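Local coordinates for protein macrophomate synthase intermolecular Diels-Alderase (Macrophoma commelinae, PDB 1IZC) that belongs to the HpcH/HpaI aldolase/citrate lyase family of TIM-barrel proteins and binds a magnesium ion and pyruvic acid, at residues 18-23 and 159-164; 44-49 and 65-70; 83-88 and 111-116. The protein carries 1 engineered substitution. One frame throughout, in Å; residues are numbered along the deposited sequence.

Interaction 1. Residues 18-23 and 159-164; sequences RSAMLT and ADASLF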
loop_
_atom_site.group_PDB
_atom_site.type_symbol
_atom_site.label_atom_id
_atom_site.label_comp_id
_atom_site.label_asym_id
_atom_site.label_seq_id
_atom_site.Cartn_x
_atom_site.Cartn_y
_atom_site.Cartn_z
ATOM N N ARG A 18 -26.993 -14.748 5.213
ATOM C CA ARG A 18 -26.540 -13.415 4.802
ATOM C C ARG A 18 -27.531 -12.305 5.119
ATOM O O ARG A 18 -28.743 -12.541 5.209
ATOM C CB ARG A 18 -26.223 -13.377 3.304
ATOM C CG ARG A 18 -27.430 -13.659 2.400
ATOM C CD ARG A 18 -27.153 -13.141 0.989
ATOM N NE ARG A 18 -27.242 -11.687 0.945
ATOM C CZ ARG A 18 -26.938 -10.951 -0.120
ATOM N NH1 ARG A 18 -26.515 -11.539 -1.236
ATOM N NH2 ARG A 18 -27.072 -9.631 -0.071
ATOM N N SER A 19 -27.012 -11.096 5.309
ATOM C CA SER A 19 -27.865 -9.938 5.578
ATOM C C SER A 19 -28.366 -9.386 4.244
ATOM O O SER A 19 -28.014 -9.908 3.185
ATOM C CB SER A 19 -27.078 -8.855 6.314
ATOM O OG SER A 19 -27.947 -7.838 6.769
ATOM N N ALA A 20 -29.178 -8.333 4.289
ATOM C CA ALA A 20 -29.704 -7.741 3.061
ATOM C C ALA A 20 -28.557 -7.200 2.211
ATOM O O ALA A 20 -28.631 -7.210 0.989
ATOM C CB ALA A 20 -30.688 -6.619 3.387
ATOM N N MET A 21 -27.516 -6.700 2.870
ATOM C CA MET A 21 -26.340 -6.179 2.167
ATOM C C MET A 21 -25.111 -6.883 2.715
ATOM O O MET A 21 -24.971 -7.061 3.929
ATOM C CB MET A 21 -26.219 -4.670 2.358
ATOM C CG MET A 21 -27.458 -3.908 1.870
ATOM S SD MET A 21 -27.162 -2.152 1.702
ATOM C CE MET A 21 -26.669 -1.737 3.356
ATOM N N LEU A 22 -24.201 -7.260 1.825
ATOM C CA LEU A 22 -23.021 -8.008 2.244
ATOM C C LEU A 22 -21.957 -7.206 2.981
ATOM O O LEU A 22 -20.929 -7.753 3.380
ATOM C CB LEU A 22 -22.427 -8.744 1.038
ATOM C CG LEU A 22 -23.391 -9.764 0.409
ATOM C CD1 LEU A 22 -22.725 -10.380 -0.812
ATOM C CD2 LEU A 22 -23.770 -10.850 1.413
ATOM N N THR A 23 -22.223 -5.916 3.163
ATOM C CA THR A 23 -21.355 -5.020 3.919
ATOM C C THR A 23 -21.761 -5.092 5.392
ATOM O O THR A 23 -21.145 -4.455 6.252
ATOM C CB THR A 23 -21.509 -3.567 3.454
ATOM O OG1 THR A 23 -22.902 -3.266 3.309
ATOM C CG2 THR A 23 -20.797 -3.350 2.124
ATOM N N ALA A 159 -28.199 2.853 0.011
ATOM C CA ALA A 159 -27.633 1.561 0.377
ATOM C C ALA A 159 -27.819 1.435 1.880
ATOM O O ALA A 159 -26.929 1.783 2.649
ATOM C CB ALA A 159 -26.139 1.505 0.011
ATOM N N ASP A 160 -28.996 0.964 2.288
ATOM C CA ASP A 160 -29.325 0.814 3.702
ATOM C C ASP A 160 -30.308 -0.318 3.967
ATOM O O ASP A 160 -31.002 -0.324 4.984
ATOM C CB ASP A 160 -29.902 2.131 4.257
ATOM C CG ASP A 160 -31.177 2.591 3.524
ATOM O OD1 ASP A 160 -31.716 1.830 2.692
ATOM O OD2 ASP A 160 -31.654 3.723 3.806
ATOM N N ALA A 161 -30.353 -1.297 3.072
ATOM C CA ALA A 161 -31.277 -2.412 3.230
ATOM C C ALA A 161 -30.974 -3.247 4.462
ATOM O O ALA A 161 -29.826 -3.410 4.845
ATOM C CB ALA A 161 -31.252 -3.295 1.983
ATOM N N SER A 162 -32.027 -3.786 5.066
ATOM C CA SER A 162 -31.905 -4.617 6.263
ATOM C C SER A 162 -32.957 -5.719 6.187
ATOM O O SER A 162 -33.981 -5.560 5.522
ATOM C CB SER A 162 -32.151 -3.774 7.524
ATOM O OG SER A 162 -32.305 -4.606 8.673
ATOM N N LEU A 163 -32.710 -6.833 6.863
ATOM C CA LEU A 163 -33.677 -7.929 6.884
ATOM C C LEU A 163 -34.787 -7.587 7.862
ATOM O O LEU A 163 -35.858 -8.183 7.814
ATOM C CB LEU A 163 -33.039 -9.224 7.369
ATOM C CG LEU A 163 -31.946 -9.858 6.508
ATOM C CD1 LEU A 163 -31.415 -11.088 7.229
ATOM C CD2 LEU A 163 -32.515 -10.228 5.140
ATOM N N PHE A 164 -34.513 -6.636 8.748
ATOM C CA PHE A 164 -35.480 -6.244 9.775
ATOM C C PHE A 164 -36.337 -5.055 9.377
ATOM O O PHE A 164 -35.909 -4.198 8.616
ATOM C CB PHE A 164 -34.744 -5.949 11.082
ATOM C CG PHE A 164 -33.958 -7.117 11.590
ATOM C CD1 PHE A 164 -32.686 -7.386 11.095
ATOM C CD2 PHE A 164 -34.525 -8.001 12.506
ATOM C CE1 PHE A 164 -31.991 -8.527 11.500
ATOM C CE2 PHE A 164 -33.840 -9.144 12.918
ATOM C CZ PHE A 164 -32.571 -9.410 12.414
HETATM O O HOH W 1 -27.999 -5.248 5.977
HETATM O O HOH W 2 -30.194 -7.571 8.262
#

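Interaction 2. Residues 44-49 and 65-70; sequences MGVAHG and DFVWID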
loop_
_atom_site.group_PDB
_atom_site.type_symbol
_atom_site.label_atom_id
_atom_site.label_comp_id
_atom_site.label_asym_id
_atom_site.label_seq_id
_atom_site.Cartn_x
_atom_site.Cartn_y
_atom_site.Cartn_z
ATOM N N MET A 44 -18.001 -25.314 9.536
ATOM C CA MET A 44 -16.637 -25.692 9.183
ATOM C C MET A 44 -16.016 -24.479 8.483
ATOM O O MET A 44 -16.512 -24.035 7.444
ATOM C CB MET A 44 -16.658 -26.904 8.251
ATOM C CG MET A 44 -17.459 -28.089 8.797
ATOM S SD MET A 44 -16.855 -28.646 10.395
ATOM C CE MET A 44 -18.059 -29.997 10.722
ATOM N N GLY A 45 -14.950 -23.938 9.076
ATOM C CA GLY A 45 -14.325 -22.761 8.503
ATOM C C GLY A 45 -12.819 -22.847 8.347
ATOM O O GLY A 45 -12.216 -23.910 8.502
ATOM N N VAL A 46 -12.215 -21.699 8.061
ATOM C CA VAL A 46 -10.780 -21.617 7.838
ATOM C C VAL A 46 -10.198 -20.436 8.600
ATOM O O VAL A 46 -10.814 -19.358 8.668
ATOM C CB VAL A 46 -10.488 -21.493 6.302
ATOM C CG1 VAL A 46 -11.121 -20.222 5.732
ATOM C CG2 VAL A 46 -8.984 -21.517 6.037
ATOM N N ALA A 47 -9.027 -20.654 9.199
ATOM C CA ALA A 47 -8.338 -19.611 9.965
ATOM C C ALA A 47 -7.481 -18.845 8.964
ATOM O O ALA A 47 -6.808 -19.445 8.131
ATOM C CB ALA A 47 -7.482 -20.239 11.053
ATOM N N HIS A 48 -7.517 -17.521 9.066
ATOM C CA HIS A 48 -6.844 -16.621 8.122
ATOM C C HIS A 48 -5.895 -15.660 8.853
ATOM O O HIS A 48 -6.324 -14.723 9.547
ATOM C CB HIS A 48 -7.981 -15.911 7.352
ATOM C CG HIS A 48 -7.555 -14.887 6.343
ATOM N ND1 HIS A 48 -6.402 -14.994 5.590
ATOM C CD2 HIS A 48 -8.216 -13.807 5.860
ATOM C CE1 HIS A 48 -6.378 -14.029 4.686
ATOM N NE2 HIS A 48 -7.468 -13.294 4.827
ATOM N N GLY A 49 -4.592 -15.924 8.704
ATOM C CA GLY A 49 -3.565 -15.119 9.347
ATOM C C GLY A 49 -2.635 -14.427 8.357
ATOM O O GLY A 49 -1.788 -13.635 8.759
ATOM N N ASP A 65 -17.851 -22.134 5.844
ATOM C CA ASP A 65 -18.983 -21.614 6.602
ATOM C C ASP A 65 -18.573 -20.315 7.295
ATOM O O ASP A 65 -19.417 -19.505 7.656
ATOM C CB ASP A 65 -19.463 -22.644 7.633
ATOM C CG ASP A 65 -20.040 -23.894 6.983
ATOM O OD1 ASP A 65 -20.592 -23.776 5.864
ATOM O OD2 ASP A 65 -19.956 -24.983 7.597
ATOM N N PHE A 66 -17.270 -20.136 7.501
ATOM C CA PHE A 66 -16.760 -18.903 8.083
ATOM C C PHE A 66 -15.277 -18.734 7.801
ATOM O O PHE A 66 -14.577 -19.705 7.525
ATOM C CB PHE A 66 -16.982 -18.850 9.615
ATOM C CG PHE A 66 -16.173 -19.861 10.408
ATOM C CD1 PHE A 66 -14.842 -19.613 10.749
ATOM C CD2 PHE A 66 -16.757 -21.051 10.832
ATOM C CE1 PHE A 66 -14.107 -20.533 11.506
ATOM C CE2 PHE A 66 -16.035 -21.986 11.592
ATOM C CZ PHE A 66 -14.711 -21.728 11.932
ATOM N N VAL A 67 -14.816 -17.487 7.850
ATOM C CA VAL A 67 -13.395 -17.182 7.707
ATOM C C VAL A 67 -13.102 -16.541 9.056
ATOM O O VAL A 67 -13.779 -15.593 9.457
ATOM C CB VAL A 67 -13.111 -16.156 6.585
ATOM C CG1 VAL A 67 -11.612 -15.801 6.587
ATOM C CG2 VAL A 67 -13.502 -16.750 5.227
ATOM N N TRP A 68 -12.127 -17.094 9.766
ATOM C CA TRP A 68 -11.728 -16.633 11.089
ATOM C C TRP A 68 -10.467 -15.795 10.894
ATOM O O TRP A 68 -9.395 -16.334 10.635
ATOM C CB TRP A 68 -11.436 -17.872 11.940
ATOM C CG TRP A 68 -11.262 -17.673 13.395
ATOM C CD1 TRP A 68 -12.238 -17.716 14.354
ATOM C CD2 TRP A 68 -10.023 -17.495 14.088
ATOM N NE1 TRP A 68 -11.676 -17.581 15.604
ATOM C CE2 TRP A 68 -10.319 -17.440 15.467
ATOM C CE3 TRP A 68 -8.690 -17.382 13.676
ATOM C CZ2 TRP A 68 -9.324 -17.274 16.443
ATOM C CZ3 TRP A 68 -7.697 -17.218 14.650
ATOM C CH2 TRP A 68 -8.024 -17.164 16.013
ATOM N N ILE A 69 -10.598 -14.478 11.020
ATOM C CA ILE A 69 -9.458 -13.587 10.820
ATOM C C ILE A 69 -8.819 -13.237 12.156
ATOM O O ILE A 69 -9.493 -12.759 13.065
ATOM C CB ILE A 69 -9.899 -12.302 10.097
ATOM C CG1 ILE A 69 -10.602 -12.675 8.786
ATOM C CG2 ILE A 69 -8.690 -11.388 9.846
ATOM C CD1 ILE A 69 -11.145 -11.478 8.007
ATOM N N ASP A 70 -7.515 -13.474 12.269
ATOM C CA ASP A 70 -6.806 -13.198 13.510
ATOM C C ASP A 70 -6.106 -11.845 13.478
ATOM O O ASP A 70 -5.090 -11.669 12.800
ATOM C CB ASP A 70 -5.791 -14.312 13.783
ATOM C CG ASP A 70 -5.057 -14.124 15.096
ATOM O OD1 ASP A 70 -5.486 -13.283 15.908
ATOM O OD2 ASP A 70 -4.060 -14.838 15.319
#

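Interaction 3. Residues 83-88 and 111-116; sequences DAIHAA and STALDA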
loop_
_atom_site.group_PDB
_atom_site.type_symbol
_atom_site.label_atom_id
_atom_site.label_comp_id
_atom_site.label_asym_id
_atom_site.label_seq_id
_atom_site.Cartn_x
_atom_site.Cartn_y
_atom_site.Cartn_z
ATOM N N ASP A 83 -10.994 -4.440 4.298
ATOM C CA ASP A 83 -11.132 -5.023 2.969
ATOM C C ASP A 83 -11.206 -6.541 2.997
ATOM O O ASP A 83 -11.899 -7.138 2.169
ATOM C CB ASP A 83 -9.971 -4.588 2.058
ATOM C CG ASP A 83 -10.051 -3.111 1.654
ATOM O OD1 ASP A 83 -11.083 -2.465 1.896
ATOM O OD2 ASP A 83 -9.075 -2.602 1.067
ATOM N N ALA A 84 -10.506 -7.172 3.939
ATOM C CA ALA A 84 -10.516 -8.627 4.025
ATOM C C ALA A 84 -11.902 -9.094 4.476
ATOM O O ALA A 84 -12.448 -10.071 3.959
ATOM C CB ALA A 84 -9.439 -9.113 5.024
ATOM N N ILE A 85 -12.487 -8.379 5.426
ATOM C CA ILE A 85 -13.809 -8.765 5.913
ATOM C C ILE A 85 -14.824 -8.628 4.770
ATOM O O ILE A 85 -15.633 -9.535 4.536
ATOM C CB ILE A 85 -14.209 -7.914 7.131
ATOM C CG1 ILE A 85 -13.264 -8.252 8.298
ATOM C CG2 ILE A 85 -15.671 -8.217 7.535
ATOM C CD1 ILE A 85 -13.406 -7.319 9.520
ATOM N N HIS A 86 -14.768 -7.510 4.050
ATOM C CA HIS A 86 -15.658 -7.304 2.905
ATOM C C HIS A 86 -15.422 -8.418 1.882
ATOM O O HIS A 86 -16.363 -9.003 1.368
ATOM C CB HIS A 86 -15.371 -5.984 2.191
ATOM C CG HIS A 86 -16.035 -4.792 2.807
ATOM N ND1 HIS A 86 -15.904 -3.525 2.284
ATOM C CD2 HIS A 86 -16.843 -4.677 3.888
ATOM C CE1 HIS A 86 -16.609 -2.677 3.015
ATOM N NE2 HIS A 86 -17.189 -3.352 3.994
ATOM N N ALA A 87 -14.162 -8.694 1.567
ATOM C CA ALA A 87 -13.887 -9.736 0.566
ATOM C C ALA A 87 -14.419 -11.114 0.967
ATOM O O ALA A 87 -14.960 -11.848 0.125
ATOM C CB ALA A 87 -12.387 -9.814 0.281
ATOM N N ALA A 88 -14.266 -11.483 2.236
ATOM C CA ALA A 88 -14.765 -12.790 2.684
ATOM C C ALA A 88 -16.261 -12.931 2.424
ATOM O O ALA A 88 -16.726 -13.957 1.920
ATOM C CB ALA A 88 -14.486 -12.987 4.180
ATOM N N SER A 111 -13.785 -1.806 16.443
ATOM C CA SER A 111 -14.759 -1.042 15.667
ATOM C C SER A 111 -14.565 -1.278 14.177
ATOM O O SER A 111 -15.532 -1.317 13.423
ATOM C CB SER A 111 -14.675 0.453 15.993
ATOM O OG SER A 111 -13.456 1.002 15.560
ATOM N N THR A 112 -13.320 -1.465 13.751
ATOM C CA THR A 112 -13.055 -1.718 12.338
ATOM C C THR A 112 -13.682 -3.050 11.930
ATOM O O THR A 112 -14.349 -3.152 10.891
ATOM C CB THR A 112 -11.537 -1.780 12.069
ATOM O OG1 THR A 112 -10.951 -0.499 12.356
ATOM C CG2 THR A 112 -11.263 -2.169 10.606
ATOM N N ALA A 113 -13.475 -4.077 12.752
ATOM C CA ALA A 113 -14.019 -5.392 12.450
ATOM C C ALA A 113 -15.538 -5.334 12.386
ATOM O O ALA A 113 -16.147 -5.866 11.466
ATOM C CB ALA A 113 -13.577 -6.409 13.505
ATOM N N LEU A 114 -16.163 -4.666 13.352
ATOM C CA LEU A 114 -17.624 -4.592 13.344
ATOM C C LEU A 114 -18.162 -3.750 12.182
ATOM O O LEU A 114 -19.073 -4.184 11.457
ATOM C CB LEU A 114 -18.125 -4.010 14.669
ATOM C CG LEU A 114 -17.849 -4.845 15.929
ATOM C CD1 LEU A 114 -18.154 -3.982 17.154
ATOM C CD2 LEU A 114 -18.680 -6.123 15.930
ATOM N N ASP A 115 -17.599 -2.561 12.001
ATOM C CA ASP A 115 -18.043 -1.661 10.925
ATOM C C ASP A 115 -17.914 -2.340 9.552
ATOM O O ASP A 115 -18.709 -2.065 8.651
ATOM C CB ASP A 115 -17.237 -0.343 10.908
ATOM C CG ASP A 115 -17.616 0.630 12.042
ATOM O OD1 ASP A 115 -18.657 0.424 12.701
ATOM O OD2 ASP A 115 -16.862 1.619 12.261
ATOM N N ALA A 116 -16.922 -3.222 9.389
ATOM C CA ALA A 116 -16.738 -3.918 8.113
ATOM C C ALA A 116 -17.672 -5.109 7.915
ATOM O O ALA A 116 -17.750 -5.652 6.816
ATOM C CB ALA A 116 -15.267 -4.381 7.950
HETATM O O HOH W 3 -19.197 -2.465 5.910
#

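Interaction 1. Residues 18-23 and 159-164
Ala20 and Met21 pack against Ala159, Ala161 and Leu163 where two loops outside the barrel meet, an apolar contact supplemented by water bridges. Residues 18-23 form a loop before helix 28-37; the loop 159-164 belongs to the long excursion between helices 129-139 and 171-177. Ala20 CB sits over the peptide that links Ala161 to Ser162, 3.6 Å from Ala161 C, and also meets the methyl of Ala161. Leu163 covers the backbone just before Ala20: its CD1 lies 3.7 Å from Arg18 O, while CG and CD2 approach Ala20 N, a buried polar atom left without a partner.

Met21 reaches Ala159 to Ala161 with successive atoms: CG touches Ala161 CB, SD lies 3.6 Å from Ala161 N, and the bend at chi3 (-58°) brings CE within 3.6 Å of Ala159 O. Polar links pass through Ser19 OG, which holds two waters at 2.7 Å each; one donates to Ala161 O and the other accepts from Leu163 N. The first loop is braced internally by the bond from Arg18 NE to Ser19 O, in the guanidinium plane, while Arg18 NH1 forms a salt bridge with Glu93 of the second subunit. Leu11 of that subunit covers Ala20 and Leu163. Ser162 OG, also hydrogen-bonded to Asp167 and to Thr173 of helix 171-177, accepts from Phe164 N, closing an ST turn in this loop-to-loop contact at a subunit interface.

Interaction 2. Residues 44-49 and 65-70
Strands 44-48 and 66-70 run parallel, their axes 4.6 Å apart and inclined by 20°, with Val46 paired to Val67, Ala47 to Trp68 and His48 to Ile69. Val46 and His48 carry the ladder on the first strand: each N-H binds a carbonyl of the second, Phe66 O and Trp68 O, and each carbonyl receives an N-H, from Trp68 and Asp70. At the start of the ladder Asp65 grips Met44 twice. Asp65 N donates to Met44 O, and Met44 N gives an almost straight bond (176°) to Asp65 OD2 on the anti side of the carboxylate, 2.8 Å away. The other oxygen, OD1, forms a salt bridge with Arg292 of the third subunit.

Phe66 covers Gly45 on the adjoining strand. With CG between the backbone N and carbonyl carbon (chi1 67°), the ring lays one face on Gly45, whose CA stands 3.5 Å from the ring centroid in a CH-pi contact. It can lie this close because Gly45 has no side chain: a CB there would fall 2.4 Å from Phe66 CD1. Ala47 CB touches Trp68 CE3 on the same face. On the other face, His48 CB meets Val67 CG1 at 3.7 Å, and the imidazole lies beside Ile69, CD2 to CG1. Thr56 and Asp276 bind the two ring nitrogens of His48, while Asp70 OD2 forms a salt bridge with Arg101 of the pyruvic acid pocket and accepts a hydrogen bond from Trp152 NE1 of the fourth subunit. Joined through helix 53-61, the strands form a beta-alpha-beta unit, the first of the TIM barrel.

Interaction 3. Residues 83-88 and 111-116
Ile85 and His86 meet Ala113 and Ala116 across two neighbouring helices, and Ile85 supplies most of the apolar contact. Its CB lies 3.8 Å from Ala116 CB. The two branches then diverge: CG2 approaches Ala116 O at 3.4 Å, while CD1 reaches the backbone of Ala113, 3.6 Å from its CA. CG1 stands anti to the carbonyl carbon (chi1 -66°), and the extended second torsion (chi2 171°) carries CD1 toward Ala113. With only methyl groups on Ala113 and Ala116, the branched side chain can come close to the partner backbone, consistent with CG2 and CD1 both touching main-chain atoms.

His86 approaches beside this apolar patch with the edge of its ring. CD2 is 3.2 Å from Ala116 O, which lies near the ring plane. Water 3 also sits in that plane, 2.9 Å from His86 NE2, and donates to Asp115 O; it thereby joins the imidazole to the backbone of 111-116. The other nitrogen, ND1, is hydrogen-bonded to Lys57 of the second subunit; partners on both ring nitrogens should limit how the imidazole can turn.

The axes of the two helical segments pass 9.2 Å apart at a crossing angle of -30°. On the barrel side, Ile85 and Ala113 both touch Val100 of strand 97-101. Farther out, Asp115 OD1 forms a salt bridge with Arg147, and OD2 a hydrogen bond with His73 of the fifth subunit. Such packing of consecutive, roughly parallel helices around the strands characterises the outer layer of a TIM barrel.

In the fold
From the N terminus, the chain enters interaction 1 at 18-23, but that loop closes only at 159-164, after the first four barrel strands. Interactions 2 and 3 are both nested inside it and follow in series: interaction 2 closes across helix 53-61, then interaction 3 opens on helix 78-91 and closes on helix 107-116 after strand 97-101. Strand 66-70 leads into helix 78-91, and the two contacts meet where Ile69 packs on Ile85 and Val67 on Ala88, tying the barrel wall to its helical layer. Thr23 touches His86, connecting interactions 1 and 3, both of which also reach the second subunit. Interactions 1 and 2 do not touch.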